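Local coordinates for centrosomal protein 120 (Oreochromis niloticus, PDB 6EWH), which probably acts in centriole and cilium assembly, represented here by its second C2 domain, C2B, at residues 34-47 with 76-90. The protein carries 1 engineered substitution. Sequence-based numbering, arbitrary orientation.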
ATOM      1  N   SER A  34       2.185   6.440  -5.735  1.00 20.31           N
ATOM      2  CA  SER A  34       2.815   5.131  -5.784  0.82 20.28           C
ATOM      3  C   SER A  34       2.855   4.486  -4.409  1.00 20.88           C
ATOM      4  O   SER A  34       2.911   5.158  -3.371  1.00 22.29           O
ATOM      5  CB  SER A  34       4.246   5.184  -6.336  0.82 22.57           C
ATOM      6  OG  SER A  34       5.080   5.950  -5.500  0.82 22.74           O
ATOM      7  N   VAL A  35       2.815   3.157  -4.426  1.00 19.69           N
ATOM      8  CA  VAL A  35       2.912   2.328  -3.226  1.00 20.51           C
ATOM      9  C   VAL A  35       4.033   1.327  -3.464  1.00 20.26           C
ATOM     10  O   VAL A  35       4.044   0.637  -4.491  1.00 21.18           O
ATOM     11  CB  VAL A  35       1.601   1.572  -2.969  1.00 19.70           C
ATOM     12  CG1 VAL A  35       1.741   0.674  -1.723  1.00 21.55           C
ATOM     13  CG2 VAL A  35       0.450   2.543  -2.797  1.00 21.77           C
ATOM     14  N   THR A  36       4.971   1.243  -2.525  1.00 20.79           N
ATOM     15  CA  THR A  36       6.080   0.298  -2.623  1.00 20.64           C
ATOM     16  C   THR A  36       6.052  -0.606  -1.403  1.00 21.73           C
ATOM     17  O   THR A  36       6.049  -0.123  -0.262  1.00 23.72           O
ATOM     18  CB  THR A  36       7.429   1.014  -2.696  1.00 22.25           C
ATOM     19  OG1 THR A  36       7.445   1.906  -3.804  1.00 23.76           O
ATOM     20  CG2 THR A  36       8.564  -0.018  -2.835  1.00 24.77           C
ATOM     21  N   VAL A  37       6.015  -1.908  -1.644  1.00 20.51           N
ATOM     22  CA  VAL A  37       6.202  -2.900  -0.590  0.61 21.04           C
ATOM     23  C   VAL A  37       7.666  -3.320  -0.615  1.00 22.53           C
ATOM     24  O   VAL A  37       8.162  -3.859  -1.613  1.00 23.01           O
ATOM     25  CB  VAL A  37       5.231  -4.086  -0.720  0.61 22.14           C
ATOM     26  CG1 VAL A  37       3.789  -3.596  -0.573  0.61 25.51           C
ATOM     27  CG2 VAL A  37       5.413  -4.857  -2.040  0.61 23.91           C
ATOM     28  N   ALA A  38       8.376  -3.024   0.471  1.00 24.77           N
ATOM     29  CA  ALA A  38       9.837  -3.076   0.486  1.00 28.89           C
ATOM     30  C   ALA A  38      10.435  -4.314   1.149  1.00 23.57           C
ATOM     31  O   ALA A  38      11.461  -4.822   0.673  1.00 27.87           O
ATOM     32  CB  ALA A  38      10.396  -1.810   1.145  1.00 29.75           C
ATOM     33  N   PHE A  39       9.841  -4.808   2.234  1.00 23.35           N
ATOM     34  CA  PHE A  39      10.397  -5.930   2.987  1.00 24.62           C
ATOM     35  C   PHE A  39       9.342  -6.357   4.001  1.00 27.40           C
ATOM     36  O   PHE A  39       8.343  -5.663   4.206  1.00 24.68           O
ATOM     37  CB  PHE A  39      11.683  -5.541   3.723  1.00 28.77           C
ATOM     38  CG  PHE A  39      11.468  -4.545   4.833  1.00 31.52           C
ATOM     39  CD1 PHE A  39      11.531  -3.186   4.587  1.00 31.70           C
ATOM     40  CD2 PHE A  39      11.212  -4.973   6.130  1.00 46.59           C
ATOM     41  CE1 PHE A  39      11.338  -2.269   5.607  1.00 36.31           C
ATOM     42  CE2 PHE A  39      11.007  -4.063   7.148  1.00 49.57           C
ATOM     43  CZ  PHE A  39      11.071  -2.710   6.886  1.00 43.22           C
ATOM     44  N   ALA A  40       9.585  -7.502   4.647  1.00 24.63           N
ATOM     45  CA  ALA A  40       8.683  -7.975   5.688  1.00 23.50           C
ATOM     46  C   ALA A  40       9.464  -8.842   6.660  1.00 26.75           C
ATOM     47  O   ALA A  40      10.509  -9.399   6.320  1.00 28.61           O
ATOM     48  CB  ALA A  40       7.528  -8.791   5.105  1.00 24.17           C
ATOM     49  N   THR A  41       8.933  -8.956   7.880  1.00 29.14           N
ATOM     50  CA  THR A  41       9.495  -9.911   8.820  0.56 30.94           C
ATOM     51  C   THR A  41       8.407 -10.415   9.755  1.00 26.83           C
ATOM     52  O   THR A  41       7.312  -9.857   9.856  1.00 25.95           O
ATOM     53  CB  THR A  41      10.733  -9.386   9.568  0.56 33.20           C
ATOM     54  OG1 THR A  41      11.358 -10.471  10.270  0.56 31.70           O
ATOM     55  CG2 THR A  41      10.353  -8.319  10.564  0.56 36.20           C
ATOM     56  N   LYS A  42       8.712 -11.554  10.378  1.00 25.66           N
ATOM     57  CA  LYS A  42       7.821 -12.236  11.333  1.00 29.29           C
ATOM     58  C   LYS A  42       6.472 -12.633  10.729  1.00 25.55           C
ATOM     59  O   LYS A  42       5.481 -12.784  11.453  1.00 27.78           O
ATOM     60  CB  LYS A  42       7.630 -11.442  12.630  1.00 30.71           C
ATOM     61  CG  LYS A  42       8.923 -11.115  13.352  1.00 34.85           C
ATOM     62  CD  LYS A  42       9.647 -12.385  13.797  1.00 44.34           C
ATOM     63  CE  LYS A  42      10.954 -12.055  14.501  1.00 47.75           C
ATOM     64  NZ  LYS A  42      11.713 -13.274  14.871  1.00 55.58           N
ATOM     65  N   LEU A  43       6.420 -12.830   9.406  1.00 25.07           N
ATOM     66  CA  LEU A  43       5.150 -13.191   8.779  1.00 25.33           C
ATOM     67  C   LEU A  43       4.640 -14.557   9.216  1.00 28.75           C
ATOM     68  O   LEU A  43       3.431 -14.811   9.127  1.00 26.87           O
ATOM     69  CB  LEU A  43       5.273 -13.145   7.253  1.00 23.73           C
ATOM     70  CG  LEU A  43       5.669 -11.803   6.648  1.00 22.05           C
ATOM     71  CD1 LEU A  43       5.614 -11.929   5.126  1.00 26.10           C
ATOM     72  CD2 LEU A  43       4.767 -10.655   7.137  1.00 24.95           C
ATOM     73  N   GLU A  44       5.530 -15.436   9.686  1.00 29.02           N
ATOM     74  CA  GLU A  44       5.110 -16.786  10.042  1.00 31.36           C
ATOM     75  C   GLU A  44       4.100 -16.794  11.178  1.00 28.76           C
ATOM     76  O   GLU A  44       3.345 -17.765  11.316  1.00 30.55           O
ATOM     77  CB  GLU A  44       6.322 -17.657  10.390  1.00 35.07           C
ATOM     78  CG  GLU A  44       6.971 -17.316  11.723  1.00 33.29           C
ATOM     79  CD  GLU A  44       7.981 -16.182  11.631  1.00 38.24           C
ATOM     80  OE1 GLU A  44       8.114 -15.575  10.551  1.00 33.30           O
ATOM     81  OE2 GLU A  44       8.656 -15.905  12.646  1.00 41.53           O
ATOM     82  N   GLN A  45       4.039 -15.723  11.973  1.00 29.80           N
ATOM     83  CA  GLN A  45       3.032 -15.641  13.026  1.00 33.74           C
ATOM     84  C   GLN A  45       1.616 -15.643  12.473  1.00 32.67           C
ATOM     85  O   GLN A  45       0.675 -15.931  13.217  1.00 33.36           O
ATOM     86  CB  GLN A  45       3.205 -14.366  13.842  1.00 35.11           C
ATOM     87  CG  GLN A  45       4.498 -14.258  14.588  1.00 44.13           C
ATOM     88  CD  GLN A  45       4.556 -12.990  15.398  1.00 43.69           C
ATOM     89  OE1 GLN A  45       3.535 -12.333  15.611  1.00 41.09           O
ATOM     90  NE2 GLN A  45       5.749 -12.632  15.855  1.00 46.98           N
ATOM     91  N   LEU A  46       1.441 -15.297  11.199  1.00 29.30           N
ATOM     92  CA  LEU A  46       0.127 -15.230  10.574  1.00 31.07           C
ATOM     93  C   LEU A  46      -0.346 -16.567  10.018  1.00 35.35           C
ATOM     94  O   LEU A  46      -1.463 -16.644   9.489  1.00 33.53           O
ATOM     95  CB  LEU A  46       0.150 -14.188   9.454  1.00 25.42           C
ATOM     96  CG  LEU A  46       0.497 -12.779   9.935  1.00 28.30           C
ATOM     97  CD1 LEU A  46       0.644 -11.838   8.740  1.00 28.92           C
ATOM     98  CD2 LEU A  46      -0.553 -12.248  10.901  1.00 31.23           C
ATOM     99  N   VAL A  47       0.454 -17.621  10.129  1.00 33.37           N
ATOM    100  CA  VAL A  47       0.078 -18.945   9.658  1.00 33.39           C
ATOM    101  C   VAL A  47       0.027 -19.870  10.872  1.00 38.40           C
ATOM    102  O   VAL A  47       1.031 -20.027  11.569  1.00 41.23           O
ATOM    103  CB  VAL A  47       1.049 -19.467   8.587  1.00 37.00           C
ATOM    104  CG1 VAL A  47       0.742 -20.903   8.228  1.00 39.25           C
ATOM    105  CG2 VAL A  47       0.932 -18.600   7.346  1.00 37.59           C
ATOM    106  N   PHE A  76       5.659 -15.081  -3.656  1.00 28.27           N
ATOM    107  CA  PHE A  76       6.862 -15.604  -3.013  1.00 28.42           C
ATOM    108  C   PHE A  76       6.509 -16.787  -2.120  1.00 28.50           C
ATOM    109  O   PHE A  76       5.378 -16.926  -1.649  1.00 31.59           O
ATOM    110  CB  PHE A  76       7.638 -14.511  -2.249  1.00 28.14           C
ATOM    111  CG  PHE A  76       6.875 -13.897  -1.097  1.00 27.71           C
ATOM    112  CD1 PHE A  76       5.919 -12.924  -1.320  1.00 26.86           C
ATOM    113  CD2 PHE A  76       7.146 -14.276   0.207  1.00 27.35           C
ATOM    114  CE1 PHE A  76       5.228 -12.356  -0.259  1.00 28.07           C
ATOM    115  CE2 PHE A  76       6.460 -13.707   1.273  1.00 30.26           C
ATOM    116  CZ  PHE A  76       5.508 -12.748   1.037  1.00 25.59           C
ATOM    117  N   HIS A  77       7.504 -17.646  -1.876  1.00 30.28           N
ATOM    118  CA  HIS A  77       7.281 -18.871  -1.121  1.00 36.24           C
ATOM    119  C   HIS A  77       7.831 -18.818   0.295  1.00 37.64           C
ATOM    120  O   HIS A  77       7.253 -19.427   1.197  1.00 38.39           O
ATOM    121  CB  HIS A  77       7.901 -20.063  -1.862  1.00 45.90           C
ATOM    122  CG  HIS A  77       7.919 -21.336  -1.070  1.00 59.85           C
ATOM    123  ND1 HIS A  77       6.775 -21.930  -0.583  1.00 63.05           N
ATOM    124  CD2 HIS A  77       8.946 -22.135  -0.693  1.00 65.23           C
ATOM    125  CE1 HIS A  77       7.097 -23.036   0.065  1.00 66.82           C
ATOM    126  NE2 HIS A  77       8.408 -23.183   0.014  1.00 65.13           N
ATOM    127  N   ASN A  78       8.920 -18.086   0.516  1.00 37.06           N
ATOM    128  CA  ASN A  78       9.649 -18.128   1.783  1.00 35.63           C
ATOM    129  C   ASN A  78       9.004 -17.158   2.769  1.00 34.57           C
ATOM    130  O   ASN A  78       9.410 -16.007   2.917  1.00 38.65           O
ATOM    131  CB  ASN A  78      11.115 -17.788   1.551  1.00 34.66           C
ATOM    132  CG  ASN A  78      11.999 -18.215   2.703  1.00 39.96           C
ATOM    133  OD1 ASN A  78      11.542 -18.314   3.840  1.00 38.29           O
ATOM    134  ND2 ASN A  78      13.275 -18.468   2.413  1.00 44.94           N
ATOM    135  N   LEU A  79       7.980 -17.645   3.463  1.00 32.22           N
ATOM    136  CA  LEU A  79       7.286 -16.797   4.429  1.00 31.58           C
ATOM    137  C   LEU A  79       8.131 -16.543   5.673  1.00 30.51           C
ATOM    138  O   LEU A  79       8.120 -15.435   6.228  1.00 29.85           O
ATOM    139  CB  LEU A  79       5.949 -17.425   4.804  1.00 30.85           C
ATOM    140  CG  LEU A  79       4.982 -16.451   5.473  1.00 37.03           C
ATOM    141  CD1 LEU A  79       4.484 -15.441   4.445  1.00 37.27           C
ATOM    142  CD2 LEU A  79       3.835 -17.201   6.083  1.00 44.35           C
ATOM    143  N   LEU A  80       8.858 -17.563   6.137  1.00 30.32           N
ATOM    144  CA  LEU A  80       9.691 -17.411   7.323  1.00 32.60           C
ATOM    145  C   LEU A  80      10.882 -16.492   7.074  1.00 30.62           C
ATOM    146  O   LEU A  80      11.321 -15.787   7.989  1.00 33.32           O
ATOM    147  CB  LEU A  80      10.157 -18.790   7.803  1.00 37.57           C
ATOM    148  CG  LEU A  80      11.045 -18.866   9.046  1.00 43.27           C
ATOM    149  CD1 LEU A  80      10.359 -18.196  10.223  1.00 53.33           C
ATOM    150  CD2 LEU A  80      11.388 -20.317   9.382  1.00 50.58           C
ATOM    151  N   SER A  81      11.414 -16.470   5.855  1.00 31.05           N
ATOM    152  CA  SER A  81      12.547 -15.615   5.513  1.00 30.66           C
ATOM    153  C   SER A  81      12.240 -14.948   4.179  1.00 34.15           C
ATOM    154  O   SER A  81      12.728 -15.380   3.126  1.00 33.98           O
ATOM    155  CB  SER A  81      13.860 -16.406   5.479  1.00 36.28           C
ATOM    156  OG  SER A  81      14.955 -15.509   5.498  1.00 38.70           O
ATOM    157  N   PRO A  82      11.433 -13.882   4.195  1.00 30.89           N
ATOM    158  CA  PRO A  82      10.877 -13.341   2.947  1.00 28.94           C
ATOM    159  C   PRO A  82      11.949 -12.985   1.940  1.00 29.56           C
ATOM    160  O   PRO A  82      12.968 -12.378   2.270  1.00 31.58           O
ATOM    161  CB  PRO A  82      10.117 -12.097   3.415  1.00 28.26           C
ATOM    162  CG  PRO A  82       9.689 -12.454   4.796  1.00 28.10           C
ATOM    163  CD  PRO A  82      10.869 -13.209   5.378  1.00 30.40           C
ATOM    164  N   ASP A  83      11.693 -13.362   0.690  1.00 28.75           N
ATOM    165  CA  ASP A  83      12.646 -13.133  -0.381  1.00 33.75           C
ATOM    166  C   ASP A  83      12.053 -12.354  -1.543  1.00 33.63           C
ATOM    167  O   ASP A  83      12.714 -12.227  -2.579  1.00 32.30           O
ATOM    168  CB  ASP A  83      13.244 -14.456  -0.868  1.00 46.16           C
ATOM    169  CG  ASP A  83      12.187 -15.466  -1.271  1.00 60.89           C
ATOM    170  OD1 ASP A  83      10.979 -15.167  -1.159  1.00 62.91           O
ATOM    171  OD2 ASP A  83      12.567 -16.578  -1.697  1.00 72.47           O
ATOM    172  N   PHE A  84      10.839 -11.823  -1.407  1.00 25.25           N
ATOM    173  CA  PHE A  84      10.319 -10.971  -2.466  1.00 23.07           C
ATOM    174  C   PHE A  84      11.182  -9.723  -2.619  1.00 23.46           C
ATOM    175  O   PHE A  84      11.830  -9.262  -1.673  1.00 26.30           O
ATOM    176  CB  PHE A  84       8.838 -10.603  -2.223  1.00 23.87           C
ATOM    177  CG  PHE A  84       8.577  -9.762  -0.989  1.00 21.92           C
ATOM    178  CD1 PHE A  84       8.629  -8.377  -1.067  1.00 24.90           C
ATOM    179  CD2 PHE A  84       8.179 -10.355   0.212  1.00 22.92           C
ATOM    180  CE1 PHE A  84       8.341  -7.582   0.046  1.00 22.99           C
ATOM    181  CE2 PHE A  84       7.903  -9.562   1.342  1.00 22.07           C
ATOM    182  CZ  PHE A  84       7.982  -8.184   1.255  1.00 22.33           C
ATOM    183  N   GLU A  85      11.220  -9.205  -3.849  1.00 24.09           N
ATOM    184  CA  GLU A  85      11.913  -7.974  -4.171  0.64 27.11           C
ATOM    185  C   GLU A  85      11.026  -6.768  -3.871  1.00 23.72           C
ATOM    186  O   GLU A  85       9.794  -6.870  -3.921  1.00 23.44           O
ATOM    187  CB  GLU A  85      12.246  -7.965  -5.655  0.64 27.36           C
ATOM    188  CG  GLU A  85      13.262  -9.030  -6.024  0.64 29.57           C
ATOM    189  CD  GLU A  85      14.657  -8.635  -5.593  0.64 29.97           C
ATOM    190  OE1 GLU A  85      15.085  -7.524  -5.955  0.64 35.86           O
ATOM    191  OE2 GLU A  85      15.312  -9.423  -4.880  0.64 40.93           O
ATOM    192  N   PRO A  86      11.623  -5.612  -3.577  1.00 21.83           N
ATOM    193  CA  PRO A  86      10.808  -4.404  -3.412  1.00 23.88           C
ATOM    194  C   PRO A  86      10.051  -4.138  -4.704  1.00 22.42           C
ATOM    195  O   PRO A  86      10.596  -4.270  -5.802  1.00 23.00           O
ATOM    196  CB  PRO A  86      11.840  -3.303  -3.129  1.00 25.57           C
ATOM    197  CG  PRO A  86      13.114  -4.025  -2.769  1.00 31.56           C
ATOM    198  CD  PRO A  86      13.070  -5.326  -3.503  1.00 26.70           C
ATOM    199  N   GLU A  87       8.777  -3.790  -4.568  1.00 21.72           N
ATOM    200  CA  GLU A  87       7.907  -3.722  -5.731  1.00 23.39           C
ATOM    201  C   GLU A  87       6.956  -2.543  -5.605  1.00 19.72           C
ATOM    202  O   GLU A  87       6.274  -2.389  -4.582  1.00 21.60           O
ATOM    203  CB  GLU A  87       7.108  -5.022  -5.876  1.00 24.13           C
ATOM    204  CG  GLU A  87       6.184  -4.989  -7.077  1.00 24.97           C
ATOM    205  CD  GLU A  87       5.512  -6.309  -7.340  1.00 25.33           C
ATOM    206  OE1 GLU A  87       5.838  -7.302  -6.650  1.00 23.56           O
ATOM    207  OE2 GLU A  87       4.647  -6.350  -8.250  1.00 30.34           O
ATOM    208  N   ARG A  88       6.918  -1.711  -6.646  1.00 21.42           N
ATOM    209  CA  ARG A  88       6.128  -0.490  -6.663  1.00 19.86           C
ATOM    210  C   ARG A  88       4.973  -0.646  -7.638  1.00 19.50           C
ATOM    211  O   ARG A  88       5.136  -1.221  -8.722  1.00 23.67           O
ATOM    212  CB  ARG A  88       7.001   0.687  -7.122  1.00 20.55           C
ATOM    213  CG  ARG A  88       6.271   2.032  -7.107  1.00 20.47           C
ATOM    214  CD  ARG A  88       7.171   3.149  -7.579  1.00 26.66           C
ATOM    215  NE  ARG A  88       8.341   3.288  -6.732  1.00 32.35           N
ATOM    216  CZ  ARG A  88       9.593   3.177  -7.166  1.00 35.20           C
ATOM    217  NH1 ARG A  88      10.590   3.301  -6.306  1.00 32.29           N
ATOM    218  NH2 ARG A  88       9.843   2.943  -8.447  1.00 32.46           N
ATOM    219  N   ALA A  89       3.818  -0.087  -7.277  1.00 19.57           N
ATOM    220  CA  ALA A  89       2.710   0.101  -8.197  1.00 19.18           C
ATOM    221  C   ALA A  89       2.361   1.572  -8.163  1.00 20.64           C
ATOM    222  O   ALA A  89       2.357   2.185  -7.090  1.00 21.25           O
ATOM    223  CB  ALA A  89       1.469  -0.715  -7.804  1.00 24.20           C
ATOM    224  N   SER A  90       2.099   2.159  -9.329  1.00 21.53           N
ATOM    225  CA  SER A  90       1.860   3.596  -9.452  0.52 22.79           C
ATOM    226  C   SER A  90       0.644   3.849 -10.331  1.00 22.96           C
ATOM    227  O   SER A  90       0.418   3.120 -11.294  1.00 23.76           O
ATOM    228  CB  SER A  90       3.052   4.282 -10.143  0.52 23.26           C
ATOM    229  OG  SER A  90       4.285   4.020  -9.490  0.52 25.36           O
TER
HETATM  230  O   HOH W   1       9.888   3.097  -3.898  1.00 44.66           O
HETATM  231  O   HOH W   2      12.721  -6.751  -0.613  1.00 40.71           O
HETATM  232  O   HOH W   3      10.393 -14.010  10.073  1.00 42.26           O
HETATM  233  O   HOH W   4       8.697 -13.287   7.731  1.00 34.81           O
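Val35 and Val37 pair with Ala89 and Glu87 through four backbone hydrogen bonds, two for each pair. The Val35 N to Ala89 O bond is 2.9 Å long and nearly straight (168° at the hydrogen). Past the Ala38 and Pro86 pair the chains separate, and a water bridges Ala38 O and Phe84 O. On the face carrying Thr36 and Arg88, Thr36 OG1 lies 3.5 Å from Arg88 CG. A water in the guanidinium plane joins this hydroxyl to Arg88 NH1.

The Phe84 ring packs against the backbone of Phe39 and against Ala40 where the chains separate. Its CZ comes within 3.6 Å of Phe39 C, and Ala40 CB meets the ring edge in plane. Phe84 CD2 stands over the centre of the Phe76 ring, and Phe62 packs edge-to-face with Phe84.

At the far end, Leu79 runs across Leu43 at about a right angle, with CD1 3.7 Å from Leu43 CB. Leu79 places CG anti to its own backbone N (chi1 -163°), and Leu79 CD2 presses tightly on Val47 CG2 at 3.5 Å. Phe60 and Leu114 from the second sheet pack on Leu79. A water links Leu43 N to Leu79 O.

Two adjacent antiparallel strands of one sheet, with aromatic and leucine side chains packed against the second, fit the C2 beta-sandwich.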